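Local coordinates for protein probable hydrolase (Pseudomonas aeruginosa, PDB 3OM8) that is probably a hydrolase of the alpha/beta-hydrolase fold, possibly acting on 3-oxoadipate enol-lactone, at residues B[20-25]-B[56-61]; B[209-214]-B[232-237]; B[95-100]-B[119-124]. All coordinates share one frame; numbering follows the deposited sequence.

Contact 1. Residues B[20-25]-B[56-61]; sequences RLDGAA and VLRYDA
Arg20 and Arg58 stand opposite each other as a hydrogen-bonded antiparallel pair in the central sheet of an alpha/beta-hydrolase fold, where strand 16-22 runs against strand 55-59. The axes of the short strand segments 20-22 and 56-59 make an angle of 153°. Arg20 N donates to Arg58 O at 2.9 Å, and Arg58 N returns a bond to Arg20 O. Asp22 and Val56 repeat this double exchange two residues further on, with Leu21 and Leu57 as the non-hydrogen-bonded pair between. The alternation puts Leu21 and Leu57 on one face, CD2 of Leu21 lying 3.8 Å from CB of Leu57, and Leu90 of helix 76-90 touches both. The other face carries Arg20, Asp22, Val56 and Arg58.

There the two arginine side chains run side by side in the same direction, with guanidinium planes turned 80° apart. NE of Arg20 sits 3.5 Å from NH2 of Arg58, a close approach of like charges that the Asp22 carboxylate would be expected to offset. Arg20, bent about its CG-CD bond, sends NH2 to the syn side of Asp22 OD1 (2.9 Å) in a salt bridge, though clearly tilted out of the carboxylate plane, while its NE makes a weak bond to OD2. Arg58 forms the salt bridge across the strands: its NH2 lies 3.1 Å from Asp22 OD2, which falls in the guanidinium plane but is approached 49° out of the carboxylate plane. Beyond the pair, Arg58 NH1 reaches Asp44 and Arg20 NH1 bonds to Asn5 O. A water bridges the group, accepting a hydrogen bond from Arg58 NE at 2.7 Å and lying 2.6 Å from Asp22 OD2, with Val56 O also within hydrogen-bonding distance.

Contact 2. Residues B[209-214]-B[232-237]; sequences RPTLVI and ASIAGA
Thr211, at the start of strand 211-216, meets Ala237 with their CA atoms 4.7 Å apart, where a type II beta turn from Ile234 to Ala237 ends; the turn is closed by Ala237 N bonding to Ile234 O, and its third residue, Gly236, has a phi of 78°. The backbones touch through a CA-H...O contact, Ala237 CA to Thr211 O at 3.2 Å. Their side chains also meet, CB of Thr211 lying 4.0 Å from CB of Ala237.

Ile234 comes at Thr211 nearly at a right angle. Its CG2 lies 3.8 Å from Thr211 OG1, and its CD1 packs near CG2 of the threonine. With OG1 anti to its own carbonyl carbon (chi1 -55°), Thr211 turns the hydroxyl back to donate, from above the carbonyl plane, to Arg209 O at 2.9 Å, which leaves the methyl group for packing. A water completes the joint: it accepts from Thr211 N and donates to both Arg209 O and Ala235 O, linking strand and turn. Pro210 also packs on Gly236 of the second subunit. The contact thus joins the entry of one strand to the turn between helix 224-233 and strand 238-242, in a beta-alpha-beta crossover at this chain's sheet edge.

Contact 3. Residues B[95-100]-B[119-124]; sequences AHFLGL and ERLVLA
The His96 ring points its edge at the backbone of Arg120: ND1 accepts the Arg120 N-H at 2.9 Å, with the donor close to the ring plane. CG of His96 is anti to its carbonyl carbon (chi1 -66°), which brings the ring over to the neighbouring strand segment, where CB of Glu119 lies 3.3 Å from CE1 of His96. The Glu119 side chain then runs alongside the histidine, its carboxylate 26° from parallel with the ring. On the Arg120 side, CG of the extended arginine lies 3.5 Å from His96 CE1, and farther out its NH2 bonds to Ala205 O of the second subunit.

Beyond this corner the strands are parallel, with axes 6° apart, and bonds such as Val122 N to Phe97 O tie them. Phe97 and Leu121 point the same way side by side, CD2 of the ring 3.8 Å from CD1 of the leucine. The ring also reaches along its own strand, CE2 of Phe97 lying 3.8 Å from Gly99 CA, and helix 102-113 covers this face. On the other face Leu98 slants past Val122, CD1 to CG1 at 3.6 Å, and Leu100 CD1 rests against Ala124 CB. Strand 95-100, helix 102-113 and strand 118-124 form a beta-alpha-beta crossover, and Gly99 opens a GxSxG sequence consistent with the nucleophile elbow of alpha/beta hydrolases.

In the fold
All three contacts belong to one mixed sheet, and along the chain contact 1 closes before contact 3 opens, which in turn closes before contact 2. Contact 1 lies in the antiparallel part of the sheet, its centre 14 Å from that of contact 3; strand 29-33 runs between them. Contacts 3 and 2 are direct neighbours, with centres 11 Å apart: strands 118-124 and 211-216 adjoin, and Leu212 N probably bonds to Leu121 O at 2.8 Å. Contacts 1 and 2 are 25 Å apart, centre to centre. Contact 3 therefore sits between the other two, in the parallel core that leads to the presumed nucleophile, Ser101.

Contact 1. Residues B[20-25]-B[56-61]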
loop_
_atom_site.group_PDB
_atom_site.type_symbol
_atom_site.label_atom_id
_atom_site.label_comp_id
_atom_site.label_asym_id
_atom_site.label_seq_id
_atom_site.Cartn_x
_atom_site.Cartn_y
_atom_site.Cartn_z
ATOM N N ARG B 20 6.563 -16.628 -27.312
ATOM C CA ARG B 20 7.852 -16.119 -27.771
ATOM C C ARG B 20 8.779 -15.736 -26.616
ATOM O O ARG B 20 8.328 -15.326 -25.542
ATOM C CB ARG B 20 7.694 -14.942 -28.748
ATOM C CG ARG B 20 7.223 -13.631 -28.139
ATOM C CD ARG B 20 7.205 -12.516 -29.181
ATOM N NE ARG B 20 8.511 -11.888 -29.344
ATOM C CZ ARG B 20 9.431 -12.254 -30.236
ATOM N NH1 ARG B 20 9.198 -13.256 -31.070
ATOM N NH2 ARG B 20 10.597 -11.612 -30.293
ATOM N N LEU B 21 10.081 -15.885 -26.853
ATOM C CA LEU B 21 11.094 -15.477 -25.889
ATOM C C LEU B 21 11.832 -14.232 -26.371
ATOM O O LEU B 21 12.138 -14.091 -27.560
ATOM C CB LEU B 21 12.068 -16.620 -25.623
ATOM C CG LEU B 21 11.368 -17.821 -24.989
ATOM C CD1 LEU B 21 11.727 -19.111 -25.699
ATOM C CD2 LEU B 21 11.678 -17.910 -23.510
ATOM N N ASP B 22 12.090 -13.321 -25.438
ATOM C CA ASP B 22 12.856 -12.112 -25.723
ATOM C C ASP B 22 13.981 -11.965 -24.724
ATOM O O ASP B 22 13.827 -12.316 -23.557
ATOM C CB ASP B 22 11.961 -10.874 -25.687
ATOM C CG ASP B 22 11.044 -10.789 -26.891
ATOM O OD1 ASP B 22 11.491 -10.247 -27.924
ATOM O OD2 ASP B 22 9.887 -11.275 -26.806
ATOM N N GLY B 23 15.116 -11.456 -25.189
ATOM C CA GLY B 23 16.264 -11.233 -24.324
ATOM C C GLY B 23 17.311 -12.327 -24.425
ATOM O O GLY B 23 17.065 -13.384 -25.009
ATOM N N ALA B 24 18.480 -12.074 -23.845
ATOM C CA ALA B 24 19.596 -13.007 -23.920
ATOM C C ALA B 24 19.277 -14.311 -23.210
ATOM O O ALA B 24 18.733 -14.311 -22.107
ATOM C CB ALA B 24 20.853 -12.379 -23.338
ATOM N N ALA B 25 19.642 -15.416 -23.850
ATOM C CA ALA B 25 19.311 -16.757 -23.376
ATOM C C ALA B 25 19.913 -17.130 -22.013
ATOM O O ALA B 25 19.318 -17.897 -21.254
ATOM C CB ALA B 25 19.708 -17.791 -24.433
ATOM N N VAL B 56 12.720 -13.092 -21.136
ATOM C CA VAL B 56 11.274 -12.982 -20.940
ATOM C C VAL B 56 10.458 -13.954 -21.803
ATOM O O VAL B 56 10.457 -13.866 -23.034
ATOM C CB VAL B 56 10.791 -11.536 -21.177
ATOM C CG1 VAL B 56 9.281 -11.430 -20.995
ATOM C CG2 VAL B 56 11.507 -10.592 -20.231
ATOM N N LEU B 57 9.774 -14.883 -21.143
ATOM C CA LEU B 57 8.837 -15.777 -21.814
ATOM C C LEU B 57 7.449 -15.166 -21.786
ATOM O O LEU B 57 6.920 -14.889 -20.711
ATOM C CB LEU B 57 8.788 -17.138 -21.121
ATOM C CG LEU B 57 7.624 -18.053 -21.543
ATOM C CD1 LEU B 57 7.868 -18.615 -22.927
ATOM C CD2 LEU B 57 7.451 -19.184 -20.546
ATOM N N ARG B 58 6.878 -14.940 -22.970
ATOM C CA ARG B 58 5.501 -14.457 -23.110
ATOM C C ARG B 58 4.671 -15.473 -23.896
ATOM O O ARG B 58 5.204 -16.176 -24.750
ATOM C CB ARG B 58 5.471 -13.108 -23.829
ATOM C CG ARG B 58 5.925 -11.925 -22.975
ATOM C CD ARG B 58 5.735 -10.631 -23.728
ATOM N NE ARG B 58 6.603 -10.548 -24.895
ATOM C CZ ARG B 58 6.475 -9.641 -25.859
ATOM N NH1 ARG B 58 5.501 -8.744 -25.806
ATOM N NH2 ARG B 58 7.314 -9.637 -26.883
ATOM N N TYR B 59 3.374 -15.558 -23.608
ATOM C CA TYR B 59 2.487 -16.443 -24.364
ATOM C C TYR B 59 1.056 -15.904 -24.399
ATOM O O TYR B 59 0.647 -15.137 -23.516
ATOM C CB TYR B 59 2.506 -17.859 -23.777
ATOM C CG TYR B 59 1.774 -17.976 -22.455
ATOM C CD1 TYR B 59 0.549 -18.624 -22.377
ATOM C CD2 TYR B 59 2.294 -17.419 -21.288
ATOM C CE1 TYR B 59 -0.131 -18.737 -21.175
ATOM C CE2 TYR B 59 1.619 -17.520 -20.080
ATOM C CZ TYR B 59 0.401 -18.176 -20.032
ATOM O OH TYR B 59 -0.296 -18.292 -18.849
ATOM N N ASP B 60 0.308 -16.279 -25.436
ATOM C CA ASP B 60 -1.121 -15.994 -25.482
ATOM C C ASP B 60 -1.845 -17.133 -24.781
ATOM O O ASP B 60 -1.674 -18.299 -25.128
ATOM C CB ASP B 60 -1.602 -15.835 -26.923
ATOM C CG ASP B 60 -1.175 -14.513 -27.526
ATOM O OD1 ASP B 60 -0.854 -13.610 -26.730
ATOM O OD2 ASP B 60 -1.159 -14.367 -28.774
ATOM N N ALA B 61 -2.629 -16.800 -23.766
ATOM C CA ALA B 61 -3.319 -17.830 -23.012
ATOM C C ALA B 61 -4.255 -18.672 -23.905
ATOM O O ALA B 61 -4.662 -18.249 -24.988
ATOM C CB ALA B 61 -4.090 -17.208 -21.878
HETATM O O HOH W 1 8.671 -12.247 -24.755
#

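Contact 2. Residues B[209-214]-B[232-237]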
loop_
_atom_site.group_PDB
_atom_site.type_symbol
_atom_site.label_atom_id
_atom_site.label_comp_id
_atom_site.label_asym_id
_atom_site.label_seq_id
_atom_site.Cartn_x
_atom_site.Cartn_y
_atom_site.Cartn_z
ATOM N N ARG B 209 6.646 -19.044 -1.748
ATOM C CA ARG B 209 7.462 -18.289 -2.693
ATOM C C ARG B 209 7.446 -16.808 -2.295
ATOM O O ARG B 209 6.429 -16.299 -1.810
ATOM C CB ARG B 209 6.951 -18.440 -4.138
ATOM C CG ARG B 209 6.790 -19.883 -4.646
ATOM C CD ARG B 209 7.911 -20.795 -4.157
ATOM N NE ARG B 209 9.212 -20.312 -4.581
ATOM C CZ ARG B 209 10.315 -20.356 -3.842
ATOM N NH1 ARG B 209 11.443 -19.877 -4.339
ATOM N NH2 ARG B 209 10.301 -20.877 -2.620
ATOM N N PRO B 210 8.574 -16.110 -2.496
ATOM C CA PRO B 210 8.562 -14.665 -2.257
ATOM C C PRO B 210 7.557 -14.026 -3.190
ATOM O O PRO B 210 7.622 -14.256 -4.389
ATOM C CB PRO B 210 9.979 -14.231 -2.644
ATOM C CG PRO B 210 10.807 -15.469 -2.483
ATOM C CD PRO B 210 9.902 -16.594 -2.906
ATOM N N THR B 211 6.651 -13.230 -2.643
ATOM C CA THR B 211 5.569 -12.670 -3.423
ATOM C C THR B 211 5.480 -11.152 -3.341
ATOM O O THR B 211 5.441 -10.589 -2.257
ATOM C CB THR B 211 4.227 -13.246 -2.949
ATOM O OG1 THR B 211 4.275 -14.677 -3.006
ATOM C CG2 THR B 211 3.100 -12.731 -3.817
ATOM N N LEU B 212 5.430 -10.499 -4.498
ATOM C CA LEU B 212 5.081 -9.085 -4.576
ATOM C C LEU B 212 3.672 -8.945 -5.153
ATOM O O LEU B 212 3.359 -9.543 -6.181
ATOM C CB LEU B 212 6.062 -8.334 -5.471
ATOM C CG LEU B 212 5.653 -6.909 -5.846
ATOM C CD1 LEU B 212 5.627 -6.018 -4.598
ATOM C CD2 LEU B 212 6.603 -6.317 -6.887
ATOM N N VAL B 213 2.830 -8.157 -4.492
ATOM C CA VAL B 213 1.488 -7.872 -4.982
ATOM C C VAL B 213 1.362 -6.405 -5.389
ATOM O O VAL B 213 1.604 -5.509 -4.578
ATOM C CB VAL B 213 0.427 -8.146 -3.912
ATOM C CG1 VAL B 213 -0.960 -7.841 -4.461
ATOM C CG2 VAL B 213 0.510 -9.571 -3.429
ATOM N N ILE B 214 0.986 -6.172 -6.643
ATOM C CA ILE B 214 0.702 -4.831 -7.145
ATOM C C ILE B 214 -0.807 -4.656 -7.268
ATOM O O ILE B 214 -1.490 -5.520 -7.830
ATOM C CB ILE B 214 1.375 -4.602 -8.509
ATOM C CG1 ILE B 214 2.885 -4.839 -8.388
ATOM C CG2 ILE B 214 1.078 -3.199 -9.030
ATOM C CD1 ILE B 214 3.639 -4.704 -9.677
ATOM N N ALA B 232 -1.569 -9.761 2.665
ATOM C CA ALA B 232 -1.766 -10.017 4.091
ATOM C C ALA B 232 -1.780 -11.504 4.438
ATOM O O ALA B 232 -1.596 -11.882 5.595
ATOM C CB ALA B 232 -3.055 -9.365 4.564
ATOM N N SER B 233 -1.982 -12.347 3.439
ATOM C CA SER B 233 -2.190 -13.769 3.687
ATOM C C SER B 233 -0.933 -14.599 3.454
ATOM O O SER B 233 -0.776 -15.669 4.032
ATOM C CB SER B 233 -3.336 -14.305 2.813
ATOM O OG SER B 233 -4.575 -13.705 3.154
ATOM N N ILE B 234 -0.047 -14.111 2.594
ATOM C CA ILE B 234 1.155 -14.856 2.232
ATOM C C ILE B 234 2.346 -14.402 3.080
ATOM O O ILE B 234 2.689 -13.221 3.102
ATOM C CB ILE B 234 1.487 -14.693 0.726
ATOM C CG1 ILE B 234 0.370 -15.281 -0.140
ATOM C CG2 ILE B 234 2.818 -15.354 0.386
ATOM C CD1 ILE B 234 0.507 -14.975 -1.622
ATOM N N ALA B 235 2.965 -15.343 3.785
ATOM C CA ALA B 235 4.091 -15.019 4.653
ATOM C C ALA B 235 5.169 -14.279 3.866
ATOM O O ALA B 235 5.647 -14.775 2.845
ATOM C CB ALA B 235 4.657 -16.281 5.281
ATOM N N GLY B 236 5.520 -13.080 4.329
ATOM C CA GLY B 236 6.598 -12.308 3.730
ATOM C C GLY B 236 6.267 -11.573 2.441
ATOM O O GLY B 236 7.153 -11.007 1.798
ATOM N N ALA B 237 4.996 -11.583 2.049
ATOM C CA ALA B 237 4.586 -10.894 0.832
ATOM C C ALA B 237 4.646 -9.383 1.018
ATOM O O ALA B 237 4.425 -8.874 2.119
ATOM C CB ALA B 237 3.170 -11.330 0.405
HETATM O O HOH W 2 6.357 -14.080 -0.030
#

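Contact 3. Residues B[95-100]-B[119-124]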
loop_
_atom_site.group_PDB
_atom_site.type_symbol
_atom_site.label_atom_id
_atom_site.label_comp_id
_atom_site.label_asym_id
_atom_site.label_seq_id
_atom_site.Cartn_x
_atom_site.Cartn_y
_atom_site.Cartn_z
ATOM N N ALA B 95 11.381 -20.665 -12.971
ATOM C CA ALA B 95 11.309 -19.336 -13.549
ATOM C C ALA B 95 10.647 -18.376 -12.583
ATOM O O ALA B 95 9.927 -18.794 -11.675
ATOM C CB ALA B 95 10.512 -19.380 -14.854
ATOM N N HIS B 96 10.885 -17.087 -12.783
ATOM C CA HIS B 96 10.088 -16.084 -12.099
ATOM C C HIS B 96 8.778 -15.983 -12.858
ATOM O O HIS B 96 8.745 -16.201 -14.062
ATOM C CB HIS B 96 10.787 -14.721 -12.098
ATOM C CG HIS B 96 12.046 -14.686 -11.293
ATOM N ND1 HIS B 96 12.073 -14.971 -9.946
ATOM C CD2 HIS B 96 13.319 -14.378 -11.641
ATOM C CE1 HIS B 96 13.312 -14.852 -9.499
ATOM N NE2 HIS B 96 14.086 -14.492 -10.506
ATOM N N PHE B 97 7.706 -15.636 -12.159
ATOM C CA PHE B 97 6.407 -15.526 -12.781
ATOM C C PHE B 97 5.764 -14.197 -12.455
ATOM O O PHE B 97 5.642 -13.840 -11.292
ATOM C CB PHE B 97 5.494 -16.667 -12.315
ATOM C CG PHE B 97 4.172 -16.739 -13.058
ATOM C CD1 PHE B 97 4.029 -17.546 -14.172
ATOM C CD2 PHE B 97 3.080 -15.991 -12.639
ATOM C CE1 PHE B 97 2.822 -17.601 -14.852
ATOM C CE2 PHE B 97 1.877 -16.047 -13.310
ATOM C CZ PHE B 97 1.747 -16.849 -14.416
ATOM N N LEU B 98 5.345 -13.474 -13.490
ATOM C CA LEU B 98 4.528 -12.277 -13.320
ATOM C C LEU B 98 3.202 -12.427 -14.073
ATOM O O LEU B 98 3.191 -12.568 -15.299
ATOM C CB LEU B 98 5.273 -11.042 -13.825
ATOM C CG LEU B 98 4.457 -9.780 -14.114
ATOM C CD1 LEU B 98 3.486 -9.469 -12.995
ATOM C CD2 LEU B 98 5.402 -8.614 -14.323
ATOM N N GLY B 99 2.091 -12.381 -13.342
ATOM C CA GLY B 99 0.774 -12.520 -13.943
ATOM C C GLY B 99 -0.114 -11.355 -13.565
ATOM O O GLY B 99 -0.168 -10.968 -12.400
ATOM N N LEU B 100 -0.795 -10.783 -14.552
ATOM C CA LEU B 100 -1.726 -9.693 -14.299
ATOM C C LEU B 100 -3.177 -10.171 -14.440
ATOM O O LEU B 100 -3.540 -10.801 -15.434
ATOM C CB LEU B 100 -1.448 -8.514 -15.233
ATOM C CG LEU B 100 -2.222 -7.219 -14.958
ATOM C CD1 LEU B 100 -1.297 -6.009 -15.034
ATOM C CD2 LEU B 100 -3.365 -7.059 -15.921
ATOM N N GLU B 119 10.313 -19.354 -8.998
ATOM C CA GLU B 119 11.298 -18.634 -8.189
ATOM C C GLU B 119 10.575 -17.552 -7.405
ATOM O O GLU B 119 10.026 -17.812 -6.335
ATOM C CB GLU B 119 12.378 -18.006 -9.074
ATOM C CG GLU B 119 13.788 -18.550 -8.853
ATOM C CD GLU B 119 14.404 -18.055 -7.567
ATOM O OE1 GLU B 119 13.797 -18.261 -6.496
ATOM O OE2 GLU B 119 15.498 -17.455 -7.622
ATOM N N ARG B 120 10.554 -16.340 -7.951
ATOM C CA ARG B 120 9.808 -15.254 -7.326
ATOM C C ARG B 120 8.489 -14.971 -8.045
ATOM O O ARG B 120 8.375 -15.142 -9.264
ATOM C CB ARG B 120 10.671 -14.001 -7.215
ATOM C CG ARG B 120 11.885 -14.227 -6.315
ATOM C CD ARG B 120 12.707 -12.968 -6.067
ATOM N NE ARG B 120 14.001 -13.318 -5.483
ATOM C CZ ARG B 120 14.964 -12.448 -5.186
ATOM N NH1 ARG B 120 16.098 -12.886 -4.667
ATOM N NH2 ARG B 120 14.798 -11.147 -5.403
ATOM N N LEU B 121 7.490 -14.545 -7.281
ATOM C CA LEU B 121 6.142 -14.404 -7.811
ATOM C C LEU B 121 5.639 -12.967 -7.708
ATOM O O LEU B 121 5.650 -12.365 -6.630
ATOM C CB LEU B 121 5.199 -15.357 -7.072
ATOM C CG LEU B 121 3.719 -15.417 -7.423
ATOM C CD1 LEU B 121 3.489 -16.037 -8.830
ATOM C CD2 LEU B 121 2.993 -16.218 -6.340
ATOM N N VAL B 122 5.222 -12.414 -8.842
ATOM C CA VAL B 122 4.559 -11.114 -8.872
ATOM C C VAL B 122 3.100 -11.280 -9.311
ATOM O O VAL B 122 2.805 -11.982 -10.284
ATOM C CB VAL B 122 5.274 -10.124 -9.799
ATOM C CG1 VAL B 122 4.667 -8.727 -9.656
ATOM C CG2 VAL B 122 6.776 -10.082 -9.476
ATOM N N LEU B 123 2.198 -10.646 -8.569
ATOM C CA LEU B 123 0.771 -10.737 -8.807
ATOM C C LEU B 123 0.231 -9.331 -8.991
ATOM O O LEU B 123 0.128 -8.577 -8.026
ATOM C CB LEU B 123 0.101 -11.383 -7.599
ATOM C CG LEU B 123 0.688 -12.733 -7.194
ATOM C CD1 LEU B 123 0.035 -13.255 -5.922
ATOM C CD2 LEU B 123 0.530 -13.733 -8.333
ATOM N N ALA B 124 -0.102 -8.969 -10.225
ATOM C CA ALA B 124 -0.554 -7.612 -10.520
ATOM C C ALA B 124 -2.060 -7.560 -10.746
ATOM O O ALA B 124 -2.613 -8.390 -11.464
ATOM C CB ALA B 124 0.177 -7.062 -11.736
#